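Local coordinates for sulfur oxidation protein SOXB (Thermus thermophilus, PDB 2WDD) that hydrolyses the sulfur–sulfur bond of a cysteine S-thiosulfonate in the sulfur oxidation pathway, at a site with two manganese ions, at residues Arg112-Lys115 with Ala116-Glu119; Glu146-Val149 with Arg150-Asn153; Ser225-Glu228 with Ser229-Glu232; Glu245-Asp248 with Lys249-Glu253. All coordinates share one frame; numbering follows the deposited sequence.

How the contacts relate
All four contacts are local and follow one another in series along the chain; none closes a long loop, and none nests in or crosses another. Contact 1 lies in helix 104-120, which touches strands 29-34 and 124-129 of one six-stranded mixed sheet, and contact 2 in helix 146-155. Their nearest atoms are about 6 Å apart, and the two helices are joined directly by W151 against M104 and L107 and by R112 bonding to the carbonyl of L154. Contact 3 is a short turn between helix 222-225 and strand 234-235, beside the manganese ligand H163. Contact 4 follows in helix 240-252, which packs on strand 202-207 at the edge of a second sheet; its centre is about 30 Å from that of contact 1.

Contact 1. Residues Arg112-Lys115 with Ala116-Glu119; sequences RDQK and ARVE
D113 and R117 form an i to i+4 salt bridge on helix 104-120, in one of the two conformers deposited for R117. The two flat groups are not coplanar: carboxylate and guanidinium planes stand 64° apart. R117 NE approaches D113 OD2 from above the carboxylate plane at 2.7 Å, with an N-H...O angle of 136°, whereas the contacts from NH2 are weak, 3.4 Å to D113 OD1 and 3.3 Å to D113 OD2. D113 reaches the arginine because its CG is anti to the backbone N (chi1 176°), beside the carbonyl carbon. R117 NH1 has a second acidic partner in D22. Two residues further along, K115 and E119 make another i to i+4 approach without a salt bridge: K115 CE is 3.3 Å from E119 OE2, but K115 NZ stays 4.4 Å away. Toward the sheet, K115 and V118 touch A125 of strand 124-129, and buried Q114 packs on L32 of strand 29-34; its OE1 bonds to R314 and its NE2 to the carbonyl of Y21. That same NE2 also donates to D113 OD2 at 2.9 Å, which gives this one carboxylate oxygen two donors, Q114 NE2 and R117 NE, besides the weak approach of R117 NH2.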
ATOM      1  N   ARG A 112       3.589  21.970  -1.934  1.00 17.55           N
ATOM      2  CA  ARG A 112       3.958  23.312  -2.380  1.00 17.67           C
ATOM      3  C   ARG A 112       4.332  24.204  -1.205  1.00 22.24           C
ATOM      4  O   ARG A 112       5.290  24.972  -1.276  1.00 22.84           O
ATOM      5  CB  ARG A 112       2.824  23.936  -3.192  1.00 17.58           C
ATOM      6  CG  ARG A 112       2.739  23.377  -4.589  1.00 19.19           C
ATOM      7  CD  ARG A 112       1.574  23.950  -5.345  1.00 21.08           C
ATOM      8  NE  ARG A 112       1.483  23.368  -6.678  1.00 20.78           N
ATOM      9  CZ  ARG A 112       0.414  23.456  -7.460  1.00 20.64           C
ATOM     10  NH1 ARG A 112      -0.658  24.113  -7.041  1.00 18.79           N
ATOM     11  NH2 ARG A 112       0.420  22.889  -8.656  1.00 18.47           N
ATOM     12  N   ASP A 113       3.572  24.098  -0.125  1.00 19.75           N
ATOM     13  CA  ASP A 113       3.839  24.890   1.072  1.00 19.58           C
ATOM     14  C   ASP A 113       5.256  24.604   1.557  1.00 23.34           C
ATOM     15  O   ASP A 113       6.064  25.513   1.752  1.00 22.95           O
ATOM     16  CB  ASP A 113       2.829  24.539   2.167  1.00 21.14           C
ATOM     17  CG  ASP A 113       3.114  25.248   3.479  1.00 29.87           C
ATOM     18  OD1 ASP A 113       2.752  26.436   3.595  1.00 31.52           O
ATOM     19  OD2 ASP A 113       3.633  24.601   4.413  1.00 30.59           O
ATOM     20  N   GLN A 114       5.568  23.323   1.707  1.00 17.75           N
ATOM     21  CA  GLN A 114       6.873  22.927   2.204  1.00 17.05           C
ATOM     22  C   GLN A 114       8.017  23.264   1.268  1.00 21.27           C
ATOM     23  O   GLN A 114       9.078  23.723   1.707  1.00 20.68           O
ATOM     24  CB  GLN A 114       6.864  21.442   2.571  1.00 17.30           C
ATOM     25  CG  GLN A 114       5.854  21.135   3.662  1.00 15.94           C
ATOM     26  CD  GLN A 114       6.256  21.740   4.993  1.00 20.22           C
ATOM     27  OE1 GLN A 114       7.326  21.437   5.512  1.00 18.61           O
ATOM     28  NE2 GLN A 114       5.382  22.562   5.573  1.00 17.14           N
ATOM     29  N   LYS A 115       7.812  23.040  -0.023  1.00 18.73           N
ATOM     30  CA  LYS A 115       8.856  23.335  -0.994  1.00 18.81           C
ATOM     31  C   LYS A 115       9.159  24.833  -1.021  1.00 24.78           C
ATOM     32  O   LYS A 115      10.319  25.229  -1.087  1.00 24.94           O
ATOM     33  CB  LYS A 115       8.461  22.851  -2.393  1.00 20.25           C
ATOM     34  CG  LYS A 115       9.612  22.885  -3.390  1.00 27.30           C
ATOM     35  CD  LYS A 115       9.284  22.102  -4.652  1.00 31.60           C
ATOM     36  CE  LYS A 115      10.308  22.375  -5.743  1.00 35.23           C
ATOM     37  NZ  LYS A 115       9.899  21.772  -7.041  1.00 36.46           N
ATOM     38  N   ALA A 116       8.114  25.656  -0.967  1.00 22.79           N
ATOM     39  CA  ALA A 116       8.290  27.112  -0.984  1.00 23.73           C
ATOM     40  C   ALA A 116       9.079  27.543   0.246  1.00 28.20           C
ATOM     41  O   ALA A 116       9.993  28.364   0.164  1.00 27.72           O
ATOM     42  CB  ALA A 116       6.935  27.809  -1.017  1.00 24.38           C
ATOM     43  N   ARG A 117       8.708  26.979   1.390  1.00 25.07           N
ATOM     44  CA  ARG A 117       9.383  27.288   2.642  0.50 24.78           C
ATOM     45  C   ARG A 117      10.870  26.982   2.524  1.00 28.52           C
ATOM     46  O   ARG A 117      11.709  27.811   2.885  1.00 28.39           O
ATOM     47  CB  ARG A 117       8.784  26.486   3.798  0.50 24.19           C
ATOM     48  CG  ARG A 117       7.411  26.949   4.250  0.50 29.97           C
ATOM     49  CD  ARG A 117       6.869  26.025   5.328  0.50 32.08           C
ATOM     50  NE  ARG A 117       5.440  26.209   5.556  0.50 36.44           N
ATOM     51  CZ  ARG A 117       4.920  26.661   6.693  0.50 51.09           C
ATOM     52  NH1 ARG A 117       5.715  26.982   7.704  0.50 40.36           N
ATOM     53  NH2 ARG A 117       3.606  26.794   6.819  0.50 36.07           N
ATOM     54  N   VAL A 118      11.195  25.796   2.021  1.00 24.93           N
ATOM     55  CA  VAL A 118      12.581  25.366   1.854  1.00 24.62           C
ATOM     56  C   VAL A 118      13.379  26.244   0.898  1.00 31.32           C
ATOM     57  O   VAL A 118      14.542  26.558   1.153  1.00 31.47           O
ATOM     58  CB  VAL A 118      12.661  23.882   1.440  1.00 27.25           C
ATOM     59  CG1 VAL A 118      14.067  23.528   0.973  1.00 26.55           C
ATOM     60  CG2 VAL A 118      12.224  22.987   2.594  1.00 26.43           C
ATOM     61  N   GLU A 119      12.767  26.608  -0.221  1.00 29.37           N
ATOM     62  CA  GLU A 119      13.450  27.434  -1.208  1.00 30.00           C
ATOM     63  C   GLU A 119      13.621  28.875  -0.724  1.00 35.08           C
ATOM     64  O   GLU A 119      14.613  29.528  -1.044  1.00 34.81           O
ATOM     65  CB  GLU A 119      12.757  27.344  -2.569  1.00 31.28           C
ATOM     66  CG  GLU A 119      12.956  25.976  -3.225  1.00 40.03           C
ATOM     67  CD  GLU A 119      12.136  25.782  -4.489  1.00 54.66           C
ATOM     68  OE1 GLU A 119      11.171  26.545  -4.710  1.00 44.70           O
ATOM     69  OE2 GLU A 119      12.454  24.852  -5.258  1.00 45.21           O
TER

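Contact 2. Residues Glu146-Val149 with Arg150-Asn153; sequences EAVV and RWQN
The opening turns of helix 146-155 carry an i to i+4 salt bridge in which E146 and R150 lie side by side and point the same way. R150 presents its side, NE plus NH2, to a single oxygen: NE is 2.8 Å and NH2 3.0 Å from E146 OE2. That oxygen lies in the guanidinium plane, at its edge, and uses its anti lone pair toward NE while NH2 comes nearly along the C-O bond; the carboxylate plane is turned 49° from that of the guanidinium. E146 arrives there fully extended, with CG opposite the backbone N (chi1 -180°). Replacing E146 with an alanine would probably leave NE and NH2 of R150 without this acceptor and its chain freer to swing. The buried side is different. V149 CG2 lies 4.1 Å from Q152 OE1, and V148 CG1 is 4.4 Å from W151 CE3. Q152 bonds to W134 and D129, N153 to backbone atoms of R181 and L179, and W151 NE1 to T108. The whole is an i to i+4 Glu-Arg salt bridge, R150 its exposed member, at the N-terminal end of a largely buried helix packed among helices 104-120, 170-179 and 343-353.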
ATOM      1  N   GLU A 146      -3.789   7.923 -16.857  1.00 13.77           N
ATOM      2  CA  GLU A 146      -3.385   9.228 -17.370  1.00 13.71           C
ATOM      3  C   GLU A 146      -3.610  10.423 -16.451  1.00 16.72           C
ATOM      4  O   GLU A 146      -2.740  11.291 -16.329  1.00 17.23           O
ATOM      5  CB  GLU A 146      -3.983   9.490 -18.752  1.00 15.10           C
ATOM      6  CG  GLU A 146      -3.569  10.848 -19.317  1.00 22.42           C
ATOM      7  CD  GLU A 146      -4.169  11.131 -20.685  1.00 39.32           C
ATOM      8  OE1 GLU A 146      -4.744  10.208 -21.295  1.00 35.35           O
ATOM      9  OE2 GLU A 146      -4.066  12.284 -21.145  1.00 32.53           O
ATOM     10  N   ALA A 147      -4.777  10.488 -15.820  1.00 13.59           N
ATOM     11  CA  ALA A 147      -5.098  11.611 -14.949  1.00 12.95           C
ATOM     12  C   ALA A 147      -4.146  11.702 -13.748  1.00 16.04           C
ATOM     13  O   ALA A 147      -3.821  12.790 -13.273  1.00 15.31           O
ATOM     14  CB  ALA A 147      -6.546  11.537 -14.491  1.00 14.21           C
ATOM     15  N   VAL A 148      -3.713  10.550 -13.242  1.00 12.87           N
ATOM     16  CA  VAL A 148      -2.777  10.554 -12.124  1.00 12.25           C
ATOM     17  C   VAL A 148      -1.427  11.142 -12.545  1.00 14.35           C
ATOM     18  O   VAL A 148      -0.815  11.900 -11.788  1.00 14.39           O
ATOM     19  CB  VAL A 148      -2.594   9.151 -11.534  1.00 13.92           C
ATOM     20  CG1 VAL A 148      -1.692   9.217 -10.291  1.00 12.62           C
ATOM     21  CG2 VAL A 148      -3.938   8.522 -11.216  1.00 13.67           C
ATOM     22  N   VAL A 149      -0.960  10.776 -13.738  1.00 12.04           N
ATOM     23  CA  VAL A 149       0.315  11.285 -14.253  1.00 12.41           C
ATOM     24  C   VAL A 149       0.203  12.790 -14.454  1.00 16.17           C
ATOM     25  O   VAL A 149       1.117  13.546 -14.111  1.00 15.30           O
ATOM     26  CB  VAL A 149       0.720  10.590 -15.570  1.00 15.51           C
ATOM     27  CG1 VAL A 149       2.007  11.213 -16.117  1.00 15.45           C
ATOM     28  CG2 VAL A 149       0.889   9.084 -15.360  1.00 15.12           C
ATOM     29  N   ARG A 150      -0.920  13.231 -15.004  1.00 14.64           N
ATOM     30  CA  ARG A 150      -1.114  14.663 -15.203  1.00 15.40           C
ATOM     31  C   ARG A 150      -1.077  15.392 -13.871  1.00 18.84           C
ATOM     32  O   ARG A 150      -0.550  16.499 -13.777  1.00 18.77           O
ATOM     33  CB  ARG A 150      -2.405  14.960 -15.972  1.00 15.38           C
ATOM     34  CG  ARG A 150      -2.329  14.514 -17.427  1.00 22.22           C
ATOM     35  CD  ARG A 150      -3.462  15.056 -18.291  1.00 28.11           C
ATOM     36  NE  ARG A 150      -3.327  14.604 -19.679  1.00 35.33           N
ATOM     37  CZ  ARG A 150      -2.502  15.147 -20.572  1.00 46.62           C
ATOM     38  NH1 ARG A 150      -1.754  16.191 -20.244  1.00 31.52           N
ATOM     39  NH2 ARG A 150      -2.427  14.651 -21.801  1.00 33.78           N
ATOM     40  N   TRP A 151      -1.587  14.750 -12.823  1.00 15.31           N
ATOM     41  CA  TRP A 151      -1.516  15.353 -11.503  1.00 15.14           C
ATOM     42  C   TRP A 151      -0.064  15.417 -11.010  1.00 16.68           C
ATOM     43  O   TRP A 151       0.378  16.446 -10.486  1.00 16.06           O
ATOM     44  CB  TRP A 151      -2.401  14.621 -10.491  1.00 14.29           C
ATOM     45  CG  TRP A 151      -2.012  14.999  -9.112  1.00 15.39           C
ATOM     46  CD1 TRP A 151      -2.219  16.212  -8.510  1.00 18.31           C
ATOM     47  CD2 TRP A 151      -1.193  14.243  -8.215  1.00 15.00           C
ATOM     48  NE1 TRP A 151      -1.628  16.231  -7.275  1.00 17.90           N
ATOM     49  CE2 TRP A 151      -0.971  15.043  -7.078  1.00 18.42           C
ATOM     50  CE3 TRP A 151      -0.626  12.965  -8.262  1.00 15.65           C
ATOM     51  CZ2 TRP A 151      -0.229  14.596  -5.980  1.00 17.51           C
ATOM     52  CZ3 TRP A 151       0.113  12.526  -7.175  1.00 17.10           C
ATOM     53  CH2 TRP A 151       0.312  13.344  -6.055  1.00 17.71           C
ATOM     54  N   GLN A 152       0.697  14.340 -11.200  1.00 11.70           N
ATOM     55  CA  GLN A 152       2.098  14.359 -10.778  1.00 11.75           C
ATOM     56  C   GLN A 152       2.804  15.544 -11.437  1.00 16.29           C
ATOM     57  O   GLN A 152       3.637  16.215 -10.821  1.00 16.81           O
ATOM     58  CB  GLN A 152       2.812  13.069 -11.178  1.00 12.10           C
ATOM     59  CG  GLN A 152       2.502  11.847 -10.321  1.00 11.91           C
ATOM     60  CD  GLN A 152       3.157  10.603 -10.893  1.00 14.69           C
ATOM     61  OE1 GLN A 152       2.975  10.287 -12.067  1.00 12.66           O
ATOM     62  NE2 GLN A 152       3.966   9.925 -10.090  1.00 13.98           N
ATOM     63  N   ASN A 153       2.441  15.808 -12.689  1.00 14.82           N
ATOM     64  CA  ASN A 153       3.042  16.907 -13.436  1.00 15.00           C
ATOM     65  C   ASN A 153       2.650  18.276 -12.877  1.00 19.70           C
ATOM     66  O   ASN A 153       3.452  19.213 -12.904  1.00 20.12           O
ATOM     67  CB  ASN A 153       2.671  16.802 -14.915  1.00 15.66           C
ATOM     68  CG  ASN A 153       3.428  15.698 -15.624  1.00 19.31           C
ATOM     69  OD1 ASN A 153       4.372  15.127 -15.076  1.00 17.46           O
ATOM     70  ND2 ASN A 153       3.012  15.384 -16.848  1.00 17.21           N
TER

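Contact 3. Residues Ser225-Glu228 with Ser229-Glu232; sequences SHPE and SFTE
S229 follows E228 in a short 3-10 turn, and a water links the two: it accepts from S229 N at 2.9 Å and donates to E228 OE1 at 3.0 Å. The other carboxylate oxygen of E228 is in a salt bridge with R513. F230 comes next, and its N donates to P227 O at 3.2 Å from well above the carbonyl plane, the i to i+3 bond of the turn. With chi1 at -71°, CG lies beside the backbone N, and the ring runs alongside P227. P227 CB sits over one face, 4.1 Å from the ring centroid of F230, in a CH-pi contact, and P227 CG is 3.5 Å from F230 CE2. H226 CB meets the ring edge. An alanine in place of F230 is likely to strip P227 of this aromatic face and open a gap beside it. T231 repeats the backbone pattern, N to E228 O at 3.2 Å; its OG1 bonds to K223 and, at 2.7 Å, to a water that is hydrogen-bonded to P227 O as well. At E232 the chain has left the turn. The arrangement is a 3-10 turn with a proline-aromatic contact, placed directly after H226, whose ND1 bonds to Y429 and NE2 to H163, a ligand of the dimanganese site.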
ATOM      1  N   SER A 225       3.147 -11.699  -8.822  1.00 12.89           N
ATOM      2  CA  SER A 225       2.074 -10.989  -8.125  1.00 12.01           C
ATOM      3  C   SER A 225       0.936 -10.475  -8.988  1.00 13.91           C
ATOM      4  O   SER A 225      -0.096 -10.039  -8.458  1.00 12.59           O
ATOM      5  CB  SER A 225       2.660  -9.813  -7.335  1.00 13.82           C
ATOM      6  OG  SER A 225       3.552 -10.283  -6.345  1.00 15.76           O
ATOM      7  N   HIS A 226       1.136 -10.490 -10.303  1.00 11.06           N
ATOM      8  CA  HIS A 226       0.155  -9.965 -11.240  1.00 10.80           C
ATOM      9  C   HIS A 226       0.208 -10.783 -12.512  1.00 13.35           C
ATOM     10  O   HIS A 226       1.176 -11.502 -12.735  1.00 14.07           O
ATOM     11  CB  HIS A 226       0.502  -8.517 -11.564  1.00 11.16           C
ATOM     12  CG  HIS A 226       0.723  -7.679 -10.344  1.00 13.15           C
ATOM     13  ND1 HIS A 226      -0.320  -7.234  -9.559  1.00 13.74           N
ATOM     14  CD2 HIS A 226       1.860  -7.280  -9.721  1.00 14.51           C
ATOM     15  CE1 HIS A 226       0.164  -6.580  -8.515  1.00 13.59           C
ATOM     16  NE2 HIS A 226       1.484  -6.586  -8.593  1.00 13.74           N
ATOM     17  N   PRO A 227      -0.812 -10.648 -13.376  1.00 10.98           N
ATOM     18  CA  PRO A 227      -0.815 -11.401 -14.639  1.00 11.39           C
ATOM     19  C   PRO A 227       0.516 -11.248 -15.354  1.00 16.78           C
ATOM     20  O   PRO A 227       1.031 -10.138 -15.493  1.00 14.95           O
ATOM     21  CB  PRO A 227      -1.941 -10.733 -15.428  1.00 12.57           C
ATOM     22  CG  PRO A 227      -2.947 -10.379 -14.352  1.00 16.00           C
ATOM     23  CD  PRO A 227      -2.097  -9.968 -13.140  1.00 12.54           C
ATOM     24  N   GLU A 228       1.099 -12.380 -15.741  1.00 15.77           N
ATOM     25  CA  GLU A 228       2.405 -12.390 -16.378  1.00 16.79           C
ATOM     26  C   GLU A 228       2.440 -11.573 -17.656  1.00 20.40           C
ATOM     27  O   GLU A 228       3.472 -11.006 -18.004  1.00 20.20           O
ATOM     28  CB  GLU A 228       2.840 -13.829 -16.657  1.00 18.16           C
ATOM     29  CG  GLU A 228       3.022 -14.664 -15.404  1.00 23.82           C
ATOM     30  CD  GLU A 228       1.766 -15.443 -15.031  1.00 31.63           C
ATOM     31  OE1 GLU A 228       0.651 -15.018 -15.413  1.00 20.45           O
ATOM     32  OE2 GLU A 228       1.904 -16.486 -14.361  1.00 25.30           O
ATOM     33  N   SER A 229       1.309 -11.503 -18.347  1.00 17.08           N
ATOM     34  CA  SER A 229       1.231 -10.779 -19.606  1.00 17.19           C
ATOM     35  C   SER A 229       1.589  -9.303 -19.471  1.00 20.93           C
ATOM     36  O   SER A 229       2.064  -8.683 -20.419  1.00 22.53           O
ATOM     37  CB  SER A 229      -0.161 -10.933 -20.223  1.00 21.75           C
ATOM     38  OG  SER A 229      -1.149 -10.329 -19.407  1.00 28.49           O
ATOM     39  N   PHE A 230       1.338  -8.734 -18.297  1.00 15.76           N
ATOM     40  CA  PHE A 230       1.583  -7.316 -18.077  1.00 14.53           C
ATOM     41  C   PHE A 230       3.061  -6.940 -18.147  1.00 18.22           C
ATOM     42  O   PHE A 230       3.384  -5.780 -18.406  1.00 17.95           O
ATOM     43  CB  PHE A 230       1.066  -6.891 -16.701  1.00 15.72           C
ATOM     44  CG  PHE A 230      -0.437  -6.863 -16.582  1.00 16.12           C
ATOM     45  CD1 PHE A 230      -1.244  -6.577 -17.675  1.00 18.64           C
ATOM     46  CD2 PHE A 230      -1.036  -7.068 -15.354  1.00 17.43           C
ATOM     47  CE1 PHE A 230      -2.622  -6.526 -17.542  1.00 19.94           C
ATOM     48  CE2 PHE A 230      -2.408  -7.017 -15.214  1.00 20.06           C
ATOM     49  CZ  PHE A 230      -3.206  -6.745 -16.307  1.00 18.73           C
ATOM     50  N   THR A 231       3.937  -7.890 -17.822  1.00 15.98           N
ATOM     51  CA  THR A 231       5.379  -7.625 -17.765  1.00 15.65           C
ATOM     52  C   THR A 231       6.223  -8.572 -18.617  1.00 19.11           C
ATOM     53  O   THR A 231       7.418  -8.753 -18.356  1.00 17.37           O
ATOM     54  CB  THR A 231       5.888  -7.660 -16.313  1.00 20.83           C
ATOM     55  OG1 THR A 231       5.686  -8.970 -15.765  1.00 19.89           O
ATOM     56  CG2 THR A 231       5.153  -6.640 -15.455  1.00 20.21           C
ATOM     57  N   GLU A 232       5.613  -9.192 -19.617  1.00 17.80           N
ATOM     58  CA  GLU A 232       6.359 -10.117 -20.462  1.00 18.13           C
ATOM     59  C   GLU A 232       7.548  -9.408 -21.111  1.00 18.34           C
ATOM     60  O   GLU A 232       7.416  -8.297 -21.620  1.00 18.28           O
ATOM     61  CB  GLU A 232       5.446 -10.748 -21.516  1.00 20.32           C
ATOM     62  CG  GLU A 232       4.868  -9.775 -22.519  1.00 34.69           C
ATOM     63  CD  GLU A 232       3.624 -10.326 -23.197  1.00 60.68           C
ATOM     64  OE1 GLU A 232       2.573  -9.650 -23.163  1.00 50.47           O
ATOM     65  OE2 GLU A 232       3.692 -11.454 -23.734  1.00 58.21           O
TER
HETATM   66  O   HOH W   1       3.458  -9.377 -14.208  1.00 18.08           O
HETATM   67  O   HOH W   2      -0.527 -13.698 -17.893  1.00 29.75           O

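Contact 4. Residues Glu245-Asp248 with Lys249-Glu253; sequences EAVD and KARAE
D248 and K249 sit at the middle of a regular alpha-helical stretch near the C-terminal end of helix 240-252, and with V247 they account for most of the contact. Here the backbone does the joining, in four i to i+4 bonds. K249 N donates to E245 O at 2.8 Å, with an N-H...O angle of 154°, and A252 N reaches D248 O at the same 2.8 Å. R251 N to V247 O is longer, 3.2 Å, and A250 N bonds to A246 O between them.

The side chains of these residues part rather than pair. K249 starts close to the preceding turn, its CB 3.2 Å from E245 O, but with CG anti to the backbone N (chi1 -174°) the extended chain leads off and rests against Y202 of strand 202-207. D248 has CG beside its own backbone N, and its carboxylate is held outside the contact by a salt bridge to R277 and a weak bond to Q244. R251, though opposite in charge, is no mate for it: D248 OD1 and R251 NE are 6.1 Å apart, and the guanidinium is engaged by D280 and the carbonyls of G278 and N256. V247 is buried; its CG1 comes within 4.3 Å of R251 NE, meeting the guanidinium obliquely. The regular helix ends at A252, yet E253 N still donates to K249 O at 2.9 Å, with a second, weak bond to A250 O.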
ATOM      1  N   GLU A 245      26.651  -2.244  -7.195  1.00 19.89           N
ATOM      2  CA  GLU A 245      27.433  -1.565  -8.214  0.50 19.52           C
ATOM      3  C   GLU A 245      26.852  -0.191  -8.546  1.00 22.70           C
ATOM      4  O   GLU A 245      27.585   0.760  -8.808  1.00 21.89           O
ATOM      5  CB  GLU A 245      27.585  -2.461  -9.445  0.50 20.93           C
ATOM      6  CG  GLU A 245      28.226  -3.802  -9.087  0.50 28.09           C
ATOM      7  CD  GLU A 245      28.502  -4.689 -10.287  0.50 44.24           C
ATOM      8  OE1 GLU A 245      28.221  -4.268 -11.428  0.50 30.26           O
ATOM      9  OE2 GLU A 245      29.007  -5.815 -10.080  0.50 37.31           O
ATOM     10  N   ALA A 246      25.528  -0.073  -8.478  1.00 18.46           N
ATOM     11  CA  ALA A 246      24.880   1.204  -8.738  1.00 18.33           C
ATOM     12  C   ALA A 246      25.249   2.203  -7.634  1.00 20.54           C
ATOM     13  O   ALA A 246      25.548   3.368  -7.901  1.00 20.47           O
ATOM     14  CB  ALA A 246      23.362   1.027  -8.825  1.00 19.06           C
ATOM     15  N   VAL A 247      25.197   1.745  -6.388  1.00 17.35           N
ATOM     16  CA  VAL A 247      25.548   2.591  -5.255  1.00 16.16           C
ATOM     17  C   VAL A 247      27.011   3.026  -5.371  1.00 20.42           C
ATOM     18  O   VAL A 247      27.324   4.209  -5.234  1.00 18.71           O
ATOM     19  CB  VAL A 247      25.286   1.879  -3.924  1.00 18.95           C
ATOM     20  CG1 VAL A 247      25.934   2.651  -2.761  1.00 18.45           C
ATOM     21  CG2 VAL A 247      23.788   1.686  -3.700  1.00 18.22           C
ATOM     22  N   ASP A 248      27.883   2.065  -5.666  1.00 18.81           N
ATOM     23  CA  ASP A 248      29.311   2.340  -5.832  1.00 19.61           C
ATOM     24  C   ASP A 248      29.558   3.317  -6.983  1.00 23.11           C
ATOM     25  O   ASP A 248      30.364   4.249  -6.865  1.00 22.80           O
ATOM     26  CB  ASP A 248      30.090   1.039  -6.062  1.00 21.50           C
ATOM     27  CG  ASP A 248      30.163   0.166  -4.810  1.00 29.40           C
ATOM     28  OD1 ASP A 248      29.928   0.688  -3.700  1.00 29.87           O
ATOM     29  OD2 ASP A 248      30.476  -1.040  -4.932  1.00 34.59           O
ATOM     30  N   LYS A 249      28.865   3.104  -8.098  1.00 18.09           N
ATOM     31  CA  LYS A 249      29.035   3.965  -9.261  1.00 17.54           C
ATOM     32  C   LYS A 249      28.635   5.405  -8.962  1.00 20.52           C
ATOM     33  O   LYS A 249      29.346   6.343  -9.321  1.00 20.15           O
ATOM     34  CB  LYS A 249      28.262   3.418 -10.464  1.00 19.96           C
ATOM     35  CG  LYS A 249      28.506   4.183 -11.759  1.00 23.31           C
ATOM     36  CD  LYS A 249      27.718   3.575 -12.913  1.00 27.89           C
ATOM     37  CE  LYS A 249      27.735   4.485 -14.132  1.00 34.29           C
ATOM     38  NZ  LYS A 249      26.953   3.911 -15.262  1.00 43.42           N
ATOM     39  N   ALA A 250      27.504   5.588  -8.284  1.00 16.14           N
ATOM     40  CA  ALA A 250      27.063   6.930  -7.930  1.00 16.14           C
ATOM     41  C   ALA A 250      28.157   7.626  -7.116  1.00 20.16           C
ATOM     42  O   ALA A 250      28.425   8.810  -7.304  1.00 20.11           O
ATOM     43  CB  ALA A 250      25.762   6.869  -7.129  1.00 16.77           C
ATOM     44  N   ARG A 251      28.763   6.885  -6.195  1.00 19.34           N
ATOM     45  CA  ARG A 251      29.818   7.442  -5.348  1.00 20.06           C
ATOM     46  C   ARG A 251      31.081   7.742  -6.146  1.00 25.99           C
ATOM     47  O   ARG A 251      31.748   8.749  -5.911  1.00 25.47           O
ATOM     48  CB  ARG A 251      30.101   6.520  -4.165  1.00 19.37           C
ATOM     49  CG  ARG A 251      29.081   6.685  -3.032  1.00 25.10           C
ATOM     50  CD  ARG A 251      29.353   5.750  -1.853  1.00 31.73           C
ATOM     51  NE  ARG A 251      28.264   5.799  -0.876  1.00 29.52           N
ATOM     52  CZ  ARG A 251      27.998   6.849  -0.108  1.00 41.42           C
ATOM     53  NH1 ARG A 251      28.752   7.936  -0.182  1.00 31.79           N
ATOM     54  NH2 ARG A 251      26.973   6.816   0.729  1.00 27.10           N
ATOM     55  N   ALA A 252      31.375   6.900  -7.131  1.00 23.73           N
ATOM     56  CA  ALA A 252      32.539   7.124  -7.990  1.00 23.78           C
ATOM     57  C   ALA A 252      32.330   8.352  -8.869  1.00 27.76           C
ATOM     58  O   ALA A 252      33.290   9.024  -9.252  1.00 27.70           O
ATOM     59  CB  ALA A 252      32.824   5.903  -8.831  1.00 24.72           C
ATOM     60  N   GLU A 253      31.070   8.667  -9.159  1.00 23.15           N
ATOM     61  CA  GLU A 253      30.744   9.839  -9.957  1.00 22.73           C
ATOM     62  C   GLU A 253      30.657  11.098  -9.101  1.00 27.60           C
ATOM     63  O   GLU A 253      30.372  12.184  -9.611  1.00 28.37           O
ATOM     64  CB  GLU A 253      29.451   9.619 -10.749  1.00 23.84           C
ATOM     65  CG  GLU A 253      29.601   8.576 -11.842  1.00 30.30           C
ATOM     66  CD  GLU A 253      28.415   8.531 -12.780  1.00 49.42           C
ATOM     67  OE1 GLU A 253      27.295   8.857 -12.333  1.00 27.59           O
ATOM     68  OE2 GLU A 253      28.601   8.166 -13.961  1.00 44.15           O
TER